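Local coordinates for protein type I polyketide synthase PikAII (Streptomyces venezuelae, PDB 3QP9) that probably epimerises the alpha-substituent of a beta-ketoacyl polyketide intermediate without reducing it, as a C2-type ketoreductase domain of a modular polyketide synthase, at residues G258-A263 with L281-S286; G277-H282 with L313-T318. One frame throughout, in Å; residues are numbered along the deposited sequence.

Interaction 1 (G258-A263 with L281-S286); sequences GAEEPA and LHTTPS
Glu260 reaches across to Thr284 and grips it twice with one carboxylate, a compact example of a side chain tying two neighbouring loops together. OE2 takes the hydroxyl OG1 of Thr284 at 2.9 Å, on the syn side of the carboxylate and not far from its plane. OE1 accepts the backbone N of Thr284 in a longer bond of 3.3 Å, and here the N-H comes from above the carboxylate plane, 51° out of it. Placing CG between its own backbone N and carbonyl carbon (chi1 76°) and bending at chi2 lays the Glu260 carboxylate beside Thr283 and Thr284.

His282 receives two N-H groups, one on its carbonyl and one on its ring. The carbonyl O takes the N-H of Ala259 at 2.8 Å. The N of Gly258 points instead at the ring edge, in the ring plane, and makes a weak bond of 3.4 Å to ND1 of His282; NE2 is held by the carbonyl of Cys322.

Apolar packing is slight. CB of Ala259 rests on CB of Leu281 at 3.9 Å, and the methyl CG2 of Thr283 lies against the Glu260 backbone, while its OG1 bonds to Thr321.

Gly258 to Glu261 form a type I turn, and Glu261 is the N-cap of helix 262-274. Reducing relatives carry a glycine-rich cofactor-binding turn here; Gly-Ala-Glu-Glu-Pro-Ala, with Glu260 turned to Thr284, is consistent with a domain that does not reduce. The contact joins the loop after strand 253-256 to the chain leaving strand 278-283 within one Rossmann beta-alpha-beta unit, and Leu306 and Leu310 of helix 304-313 pack on Leu281.

Interaction 2 (G277-H282 with L313-T318); sequences GHLLLH and LGATAT
Leu279 is joined to Thr316 and Thr318 by a textbook parallel ladder, its N bonding to Thr316 O at 2.9 Å and its O accepting Thr318 N at 3.1 Å. Thr316 N to Gly277 O and Leu281 N to Thr318 O extend the ladder at its two ends. Between the bonds, CA of Ala317 comes within 3.2 Å of Leu279 O in a CA-H...O contact.

On the face of Leu279 and Ala317, CD1 of Leu279 touches CB of Ala315 at 3.8 Å, and CB of Leu279 meets CB of Ala317 at 3.9 Å. CD1 of Leu281 approaches CB of Ala317 more loosely, at 4.2 Å. On the face of His278, Leu280 and Thr318, CG of Leu280 is anti to its backbone N (chi1 173°), which carries CD1 to 3.5 Å from CG2 of Thr318.

Farther out, a Schellman motif at Gly314 ends helix 304-313 and turns the chain into strand 316-321. Leu271 of helix 262-274 packs on Leu279, Leu310 of helix 304-313 on Ala317, and His278 stacks on the ring of His341. Main-chain bonds thus hold the strands together, while side chains distinguish the faces: apolar against the two helices, mixed on the other, with threonines and a histidine.

Overall arrangement
The two contacts follow one another along strand 278-283 of the Rossmann-type ketoreductase domain, their centres about 14 Å apart. They share Leu281 and His282: interaction 2 follows most of this strand along its side next to strand 316-321, and interaction 1 takes over as the chain leaves the strand. Along the chain the order is 258-263, helix 262-274, strand 278-283, helix 304-313, then strand 316-321. Strand 278-283 lies between strands 253-256 and 316-321, the latter outermost on this side within the chain. Together the contacts illustrate how one strand can be fixed lengthwise by its sheet neighbour and, where the chain leaves it, by a loop.

Interaction 1 (G258-A263 with L281-S286)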
ATOM      1  N   GLY A 258       4.659 -10.422 -16.197  1.00 30.96           N
ATOM      2  CA  GLY A 258       3.297 -10.849 -16.418  1.00 34.25           C
ATOM      3  C   GLY A 258       2.818 -10.591 -17.803  1.00 34.62           C
ATOM      4  O   GLY A 258       1.650 -10.205 -17.991  1.00 36.86           O
ATOM      5  N   ALA A 259       3.707 -10.817 -18.769  1.00 36.74           N
ATOM      6  CA  ALA A 259       3.491 -10.576 -20.206  1.00 37.16           C
ATOM      7  C   ALA A 259       2.392 -11.367 -20.887  1.00 39.26           C
ATOM      8  O   ALA A 259       2.031 -11.046 -22.040  1.00 39.19           O
ATOM      9  CB  ALA A 259       4.775 -10.789 -20.977  1.00 35.30           C
ATOM     10  N   GLU A 260       1.872 -12.403 -20.232  1.00 40.96           N
ATOM     11  CA  GLU A 260       0.685 -13.055 -20.792  1.00 43.21           C
ATOM     12  C   GLU A 260      -0.564 -12.149 -20.689  1.00 44.11           C
ATOM     13  O   GLU A 260      -1.571 -12.442 -21.322  1.00 45.20           O
ATOM     14  CB  GLU A 260       0.412 -14.435 -20.127  1.00 43.83           C
ATOM     15  CG  GLU A 260      -0.225 -14.314 -18.698  1.00 45.31           C
ATOM     16  CD  GLU A 260       0.803 -13.921 -17.610  1.00 49.44           C
ATOM     17  OE1 GLU A 260       1.973 -13.664 -17.927  1.00 43.43           O
ATOM     18  OE2 GLU A 260       0.460 -13.906 -16.418  1.00 52.30           O
ATOM     19  N   GLU A 261      -0.509 -11.081 -19.864  1.00 43.33           N
ATOM     20  CA  GLU A 261      -1.667 -10.156 -19.657  1.00 43.24           C
ATOM     21  C   GLU A 261      -1.699  -8.962 -20.620  1.00 42.63           C
ATOM     22  O   GLU A 261      -0.649  -8.474 -21.052  1.00 39.35           O
ATOM     23  CB  GLU A 261      -1.729  -9.629 -18.203  1.00 43.58           C
ATOM     24  CG  GLU A 261      -1.843 -10.707 -17.097  1.00 48.33           C
ATOM     25  CD  GLU A 261      -3.129 -11.548 -17.173  1.00 57.23           C
ATOM     26  OE1 GLU A 261      -4.187 -11.003 -17.577  1.00 57.94           O
ATOM     27  OE2 GLU A 261      -3.077 -12.759 -16.815  1.00 59.90           O
ATOM     28  N   PRO A 262      -2.907  -8.471 -20.949  1.00 42.86           N
ATOM     29  CA  PRO A 262      -2.985  -7.386 -21.971  1.00 41.61           C
ATOM     30  C   PRO A 262      -2.236  -6.106 -21.627  1.00 39.96           C
ATOM     31  O   PRO A 262      -1.654  -5.476 -22.524  1.00 37.73           O
ATOM     32  CB  PRO A 262      -4.503  -7.100 -22.065  1.00 42.97           C
ATOM     33  CG  PRO A 262      -5.138  -8.451 -21.762  1.00 44.40           C
ATOM     34  CD  PRO A 262      -4.237  -9.061 -20.665  1.00 43.43           C
ATOM     35  N   ALA A 263      -2.256  -5.712 -20.356  1.00 37.50           N
ATOM     36  CA  ALA A 263      -1.525  -4.486 -19.960  1.00 36.40           C
ATOM     37  C   ALA A 263      -0.063  -4.579 -20.293  1.00 33.46           C
ATOM     38  O   ALA A 263       0.527  -3.627 -20.744  1.00 32.48           O
ATOM     39  CB  ALA A 263      -1.737  -4.153 -18.487  1.00 36.46           C
ATOM     40  N   LEU A 281      10.604 -10.848 -21.699  1.00 30.31           N
ATOM     41  CA  LEU A 281       9.195 -10.919 -21.364  1.00 30.26           C
ATOM     42  C   LEU A 281       9.035 -12.106 -20.428  1.00 31.83           C
ATOM     43  O   LEU A 281       9.332 -13.230 -20.826  1.00 33.16           O
ATOM     44  CB  LEU A 281       8.335 -11.178 -22.619  1.00 29.51           C
ATOM     45  CG  LEU A 281       8.482 -10.140 -23.729  1.00 32.37           C
ATOM     46  CD1 LEU A 281       7.563 -10.515 -24.779  1.00 36.32           C
ATOM     47  CD2 LEU A 281       8.141  -8.744 -23.205  1.00 36.62           C
ATOM     48  N   HIS A 282       8.540 -11.865 -19.206  1.00 32.33           N
ATOM     49  CA  HIS A 282       8.309 -12.959 -18.234  1.00 33.53           C
ATOM     50  C   HIS A 282       6.823 -13.253 -18.233  1.00 34.42           C
ATOM     51  O   HIS A 282       5.992 -12.300 -18.360  1.00 34.28           O
ATOM     52  CB  HIS A 282       8.790 -12.562 -16.840  1.00 34.46           C
ATOM     53  CG  HIS A 282       8.089 -13.294 -15.752  1.00 33.40           C
ATOM     54  ND1 HIS A 282       6.792 -12.997 -15.379  1.00 35.40           N
ATOM     55  CD2 HIS A 282       8.446 -14.392 -15.057  1.00 34.41           C
ATOM     56  CE1 HIS A 282       6.411 -13.844 -14.439  1.00 36.25           C
ATOM     57  NE2 HIS A 282       7.405 -14.696 -14.224  1.00 33.61           N
ATOM     58  N   THR A 283       6.484 -14.545 -18.191  1.00 36.01           N
ATOM     59  CA  THR A 283       5.104 -14.975 -17.980  1.00 39.80           C
ATOM     60  C   THR A 283       4.952 -15.862 -16.775  1.00 42.00           C
ATOM     61  O   THR A 283       5.824 -16.653 -16.441  1.00 40.87           O
ATOM     62  CB  THR A 283       4.416 -15.699 -19.161  1.00 39.88           C
ATOM     63  OG1 THR A 283       5.022 -16.986 -19.361  1.00 41.50           O
ATOM     64  CG2 THR A 283       4.510 -14.843 -20.417  1.00 42.37           C
ATOM     65  N   THR A 284       3.810 -15.703 -16.139  1.00 45.34           N
ATOM     66  CA  THR A 284       3.512 -16.391 -14.901  1.00 49.80           C
ATOM     67  C   THR A 284       3.138 -17.799 -15.270  1.00 52.31           C
ATOM     68  O   THR A 284       2.356 -17.997 -16.209  1.00 52.86           O
ATOM     69  CB  THR A 284       2.349 -15.707 -14.228  1.00 50.45           C
ATOM     70  OG1 THR A 284       2.501 -14.285 -14.394  1.00 49.03           O
ATOM     71  CG2 THR A 284       2.318 -16.057 -12.730  1.00 52.77           C
ATOM     72  N   PRO A 285       3.715 -18.783 -14.568  1.00 54.93           N
ATOM     73  CA  PRO A 285       3.532 -20.218 -14.894  1.00 57.51           C
ATOM     74  C   PRO A 285       2.057 -20.627 -15.060  1.00 59.13           C
ATOM     75  O   PRO A 285       1.237 -20.221 -14.254  1.00 59.72           O
ATOM     76  CB  PRO A 285       4.166 -20.925 -13.684  1.00 58.02           C
ATOM     77  CG  PRO A 285       5.225 -19.919 -13.204  1.00 55.76           C
ATOM     78  CD  PRO A 285       4.526 -18.593 -13.350  1.00 54.38           C
ATOM     79  N   SER A 286       1.734 -21.381 -16.115  1.00 60.87           N
ATOM     80  CA  SER A 286       0.334 -21.751 -16.439  1.00 62.99           C
ATOM     81  C   SER A 286      -0.347 -22.637 -15.390  1.00 63.27           C
ATOM     82  O   SER A 286      -1.272 -22.177 -14.726  1.00 63.85           O
ATOM     83  CB  SER A 286       0.208 -22.387 -17.848  1.00 63.49           C
ATOM     84  OG  SER A 286       0.428 -23.798 -17.837  1.00 65.29           O
TER

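Interaction 2 (G277-H282 with L313-T318)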
ATOM      1  N   GLY A 277      15.374  -1.556 -28.126  1.00 30.86           N
ATOM      2  CA  GLY A 277      15.930  -2.625 -28.958  1.00 30.57           C
ATOM      3  C   GLY A 277      15.847  -4.062 -28.381  1.00 30.27           C
ATOM      4  O   GLY A 277      16.033  -4.997 -29.115  1.00 30.10           O
ATOM      5  N   HIS A 278      15.639  -4.239 -27.079  1.00 29.29           N
ATOM      6  CA  HIS A 278      15.784  -5.565 -26.439  1.00 30.14           C
ATOM      7  C   HIS A 278      14.789  -5.762 -25.298  1.00 28.24           C
ATOM      8  O   HIS A 278      14.797  -5.011 -24.321  1.00 28.43           O
ATOM      9  CB  HIS A 278      17.176  -5.777 -25.915  1.00 29.00           C
ATOM     10  CG  HIS A 278      18.229  -5.576 -26.948  1.00 30.21           C
ATOM     11  ND1 HIS A 278      18.789  -4.336 -27.237  1.00 34.03           N
ATOM     12  CD2 HIS A 278      18.823  -6.458 -27.769  1.00 31.11           C
ATOM     13  CE1 HIS A 278      19.645  -4.460 -28.228  1.00 27.59           C
ATOM     14  NE2 HIS A 278      19.682  -5.737 -28.573  1.00 34.85           N
ATOM     15  N   LEU A 279      13.941  -6.762 -25.416  1.00 28.88           N
ATOM     16  CA  LEU A 279      12.890  -6.960 -24.460  1.00 28.69           C
ATOM     17  C   LEU A 279      12.977  -8.373 -23.860  1.00 29.99           C
ATOM     18  O   LEU A 279      13.221  -9.354 -24.552  1.00 28.72           O
ATOM     19  CB  LEU A 279      11.502  -6.752 -25.108  1.00 29.39           C
ATOM     20  CG  LEU A 279      11.185  -5.283 -25.419  1.00 28.13           C
ATOM     21  CD1 LEU A 279       9.879  -5.134 -26.299  1.00 29.19           C
ATOM     22  CD2 LEU A 279      11.090  -4.471 -24.079  1.00 27.44           C
ATOM     23  N   LEU A 280      12.768  -8.456 -22.551  1.00 27.76           N
ATOM     24  CA  LEU A 280      12.748  -9.735 -21.907  1.00 28.63           C
ATOM     25  C   LEU A 280      11.348  -9.829 -21.330  1.00 28.68           C
ATOM     26  O   LEU A 280      10.955  -8.975 -20.583  1.00 29.53           O
ATOM     27  CB  LEU A 280      13.817  -9.800 -20.792  1.00 29.68           C
ATOM     28  CG  LEU A 280      13.705 -11.113 -19.960  1.00 31.04           C
ATOM     29  CD1 LEU A 280      13.822 -12.340 -20.877  1.00 30.39           C
ATOM     30  CD2 LEU A 280      14.830 -11.074 -19.013  1.00 35.34           C
ATOM     31  N   LEU A 281      10.604 -10.848 -21.699  1.00 30.31           N
ATOM     32  CA  LEU A 281       9.195 -10.919 -21.364  1.00 30.26           C
ATOM     33  C   LEU A 281       9.035 -12.106 -20.428  1.00 31.83           C
ATOM     34  O   LEU A 281       9.332 -13.230 -20.826  1.00 33.16           O
ATOM     35  CB  LEU A 281       8.335 -11.178 -22.619  1.00 29.51           C
ATOM     36  CG  LEU A 281       8.482 -10.140 -23.729  1.00 32.37           C
ATOM     37  CD1 LEU A 281       7.563 -10.515 -24.779  1.00 36.32           C
ATOM     38  CD2 LEU A 281       8.141  -8.744 -23.205  1.00 36.62           C
ATOM     39  N   HIS A 282       8.540 -11.865 -19.206  1.00 32.33           N
ATOM     40  CA  HIS A 282       8.309 -12.959 -18.234  1.00 33.53           C
ATOM     41  C   HIS A 282       6.823 -13.253 -18.233  1.00 34.42           C
ATOM     42  O   HIS A 282       5.992 -12.300 -18.360  1.00 34.28           O
ATOM     43  CB  HIS A 282       8.790 -12.562 -16.840  1.00 34.46           C
ATOM     44  CG  HIS A 282       8.089 -13.294 -15.752  1.00 33.40           C
ATOM     45  ND1 HIS A 282       6.792 -12.997 -15.379  1.00 35.40           N
ATOM     46  CD2 HIS A 282       8.446 -14.392 -15.057  1.00 34.41           C
ATOM     47  CE1 HIS A 282       6.411 -13.844 -14.439  1.00 36.25           C
ATOM     48  NE2 HIS A 282       7.405 -14.696 -14.224  1.00 33.61           N
ATOM     49  N   LEU A 313       8.151  -4.469 -34.936  1.00 33.00           N
ATOM     50  CA  LEU A 313       8.082  -3.129 -34.310  1.00 31.17           C
ATOM     51  C   LEU A 313       9.459  -2.638 -33.957  1.00 30.95           C
ATOM     52  O   LEU A 313       9.645  -1.463 -33.560  1.00 32.06           O
ATOM     53  CB  LEU A 313       7.183  -3.200 -33.045  1.00 30.18           C
ATOM     54  CG  LEU A 313       5.716  -3.407 -33.343  1.00 30.61           C
ATOM     55  CD1 LEU A 313       4.905  -3.665 -31.987  1.00 34.57           C
ATOM     56  CD2 LEU A 313       5.192  -2.192 -34.196  1.00 32.64           C
ATOM     57  N   GLY A 314      10.444  -3.539 -34.031  1.00 27.92           N
ATOM     58  CA  GLY A 314      11.826  -3.105 -33.887  1.00 26.90           C
ATOM     59  C   GLY A 314      12.623  -3.731 -32.729  1.00 27.98           C
ATOM     60  O   GLY A 314      13.765  -3.324 -32.459  1.00 27.28           O
ATOM     61  N   ALA A 315      12.007  -4.581 -31.937  1.00 26.59           N
ATOM     62  CA  ALA A 315      12.774  -5.111 -30.762  1.00 27.13           C
ATOM     63  C   ALA A 315      13.022  -6.587 -30.870  1.00 28.08           C
ATOM     64  O   ALA A 315      12.152  -7.297 -31.313  1.00 29.69           O
ATOM     65  CB  ALA A 315      12.018  -4.866 -29.451  1.00 25.52           C
ATOM     66  N   THR A 316      14.132  -7.074 -30.341  1.00 29.31           N
ATOM     67  CA  THR A 316      14.230  -8.518 -30.238  1.00 30.84           C
ATOM     68  C   THR A 316      13.840  -8.847 -28.827  1.00 30.89           C
ATOM     69  O   THR A 316      14.318  -8.220 -27.895  1.00 31.36           O
ATOM     70  CB  THR A 316      15.508  -9.163 -30.812  1.00 34.14           C
ATOM     71  OG1 THR A 316      16.151 -10.115 -29.930  1.00 37.94           O
ATOM     72  CG2 THR A 316      16.397  -8.212 -31.477  1.00 27.67           C
ATOM     73  N   ALA A 317      12.833  -9.695 -28.742  1.00 28.76           N
ATOM     74  CA  ALA A 317      12.225 -10.086 -27.479  1.00 31.20           C
ATOM     75  C   ALA A 317      12.413 -11.606 -27.320  1.00 32.47           C
ATOM     76  O   ALA A 317      12.344 -12.384 -28.273  1.00 33.04           O
ATOM     77  CB  ALA A 317      10.772  -9.760 -27.417  1.00 28.17           C
ATOM     78  N   THR A 318      12.644 -11.985 -26.090  1.00 32.62           N
ATOM     79  CA  THR A 318      12.686 -13.362 -25.730  1.00 35.59           C
ATOM     80  C   THR A 318      11.701 -13.576 -24.577  1.00 35.61           C
ATOM     81  O   THR A 318      11.332 -12.626 -23.885  1.00 33.09           O
ATOM     82  CB  THR A 318      14.124 -13.618 -25.444  1.00 37.15           C
ATOM     83  OG1 THR A 318      14.619 -14.650 -26.302  1.00 43.62           O
ATOM     84  CG2 THR A 318      14.515 -13.741 -24.013  1.00 36.77           C
TER